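Local coordinates for alpha-galactosidase (Lactobacillus brevis, PDB 3MI6), which probably hydrolyses terminal, non-reducing alpha-D-galactose residues from alpha-D-galactosides, as a member of glycosyl hydrolase family 36, at residues L500-R503 / Y504-V508. Residues are numbered along the deposited sequence; the frame is centred on the assembly and turned at random.
Sequences LPHR and YILGV
A chi1 of -173° swings the His502 ring opposite its own amide nitrogen, and a chi1 of -63° sets Leu506 CG opposite its carbonyl carbon; the two side chains thereby come together one helical turn apart. The leucine lies over one face of the imidazole: CG sits 4.0 Å from the ring centroid and 19° off the ring normal, a CH-pi contact displaced toward the rim. Both leucine methyls also lie against the ring. Tyr254, from the sheet-rich N-terminal part of the chain, meets the same imidazole with its ring plane inclined to it and also touches Ile505. Without the imidazole, were His502 an alanine, Leu506 and Tyr254 would probably lose the flat group they both pack against. These residues form the first turns of helix 500-518, which follows strand 475-478 and precedes strand 523-526 in the (beta/alpha)8 barrel of the Melibiase region. Regular i to i+4 bonds tie the turns together, from Tyr504 N to Leu500 O at 2.7 Å through Gly507 N to Arg503 O at 2.8 Å. Elsewhere on the helix, Leu500 CD2 packs against Tyr504 CB at 4.1 Å. The Tyr504 ring extends off the helix, touches Met451 and gives its OH a hydrogen-bond partner in Glu416 OE1; its side chain is about 5 Å from that of Met480, a predicted substrate-binding residue. Arg503, extended from CG to NE, turns its guanidinium back along the chain to a salt bridge with Glu499.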
loop_
_atom_site.group_PDB
_atom_site.type_symbol
_atom_site.label_atom_id
_atom_site.label_comp_id
_atom_site.label_asym_id
_atom_site.label_seq_id
_atom_site.Cartn_x
_atom_site.Cartn_y
_atom_site.Cartn_z
ATOM N N LEU D 500 13.375 19.729 37.790
ATOM C CA LEU D 500 14.173 20.765 37.145
ATOM C C LEU D 500 13.591 21.102 35.782
ATOM O O LEU D 500 13.309 22.265 35.499
ATOM C CB LEU D 500 15.624 20.327 37.003
ATOM C CG LEU D 500 16.775 21.337 36.972
ATOM C CD1 LEU D 500 18.026 20.660 36.402
ATOM C CD2 LEU D 500 16.458 22.604 36.185
ATOM N N PRO D 501 13.400 20.086 34.922
ATOM C CA PRO D 501 12.913 20.442 33.592
ATOM C C PRO D 501 11.680 21.328 33.637
ATOM O O PRO D 501 11.687 22.370 33.007
ATOM C CB PRO D 501 12.616 19.083 32.961
ATOM C CG PRO D 501 13.628 18.185 33.584
ATOM C CD PRO D 501 13.710 18.647 35.015
ATOM N N HIS D 502 10.644 20.950 34.370
ATOM C CA HIS D 502 9.449 21.784 34.384
ATOM C C HIS D 502 9.685 23.152 35.018
ATOM O O HIS D 502 9.112 24.156 34.589
ATOM C CB HIS D 502 8.297 21.091 35.084
ATOM C CG HIS D 502 7.009 21.836 34.983
ATOM N ND1 HIS D 502 6.294 22.234 36.086
ATOM C CD2 HIS D 502 6.315 22.269 33.907
ATOM C CE1 HIS D 502 5.206 22.869 35.694
ATOM N NE2 HIS D 502 5.196 22.907 34.377
ATOM N N ARG D 503 10.531 23.195 36.042
ATOM C CA ARG D 503 10.782 24.441 36.739
ATOM C C ARG D 503 11.540 25.378 35.823
ATOM O O ARG D 503 11.242 26.571 35.755
ATOM C CB ARG D 503 11.548 24.197 38.039
ATOM C CG ARG D 503 10.676 23.728 39.187
ATOM C CD ARG D 503 11.495 23.403 40.418
ATOM N NE ARG D 503 10.632 23.017 41.531
ATOM C CZ ARG D 503 10.075 23.883 42.373
ATOM N NH1 ARG D 503 10.291 25.188 42.222
ATOM N NH2 ARG D 503 9.300 23.448 43.357
ATOM N N TYR D 504 12.513 24.829 35.109
ATOM C CA TYR D 504 13.295 25.616 34.179
ATOM C C TYR D 504 12.348 26.281 33.189
ATOM O O TYR D 504 12.468 27.467 32.869
ATOM C CB TYR D 504 14.289 24.718 33.455
ATOM C CG TYR D 504 14.990 25.365 32.283
ATOM C CD1 TYR D 504 14.302 25.655 31.116
ATOM C CD2 TYR D 504 16.346 25.658 32.336
ATOM C CE1 TYR D 504 14.934 26.230 30.047
ATOM C CE2 TYR D 504 16.988 26.227 31.277
ATOM C CZ TYR D 504 16.283 26.512 30.127
ATOM O OH TYR D 504 16.921 27.082 29.047
ATOM N N ILE D 505 11.382 25.509 32.715
ATOM C CA ILE D 505 10.407 26.047 31.795
ATOM C C ILE D 505 9.556 27.157 32.459
ATOM O O ILE D 505 9.428 28.255 31.917
ATOM C CB ILE D 505 9.647 24.893 31.054
ATOM C CG1 ILE D 505 10.098 24.861 29.593
ATOM C CG2 ILE D 505 8.137 24.992 31.161
ATOM C CD1 ILE D 505 10.205 26.232 28.979
ATOM N N LEU D 506 9.033 26.904 33.652
ATOM C CA LEU D 506 8.317 27.946 34.378
ATOM C C LEU D 506 9.167 29.216 34.477
ATOM O O LEU D 506 8.660 30.324 34.347
ATOM C CB LEU D 506 7.905 27.458 35.766
ATOM C CG LEU D 506 6.929 26.280 35.766
ATOM C CD1 LEU D 506 6.607 25.831 37.176
ATOM C CD2 LEU D 506 5.658 26.601 34.993
ATOM N N GLY D 507 10.467 29.046 34.692
ATOM C CA GLY D 507 11.391 30.164 34.710
ATOM C C GLY D 507 11.388 30.995 33.431
ATOM O O GLY D 507 11.336 32.245 33.482
ATOM N N VAL D 508 11.459 30.311 32.285
ATOM C CA VAL D 508 11.408 30.985 31.005
ATOM C C VAL D 508 10.092 31.747 30.956
ATOM O O VAL D 508 10.083 32.937 30.658
ATOM C CB VAL D 508 11.614 30.001 29.799
ATOM C CG1 VAL D 508 11.129 30.597 28.454
ATOM C CG2 VAL D 508 13.066 29.610 29.687
#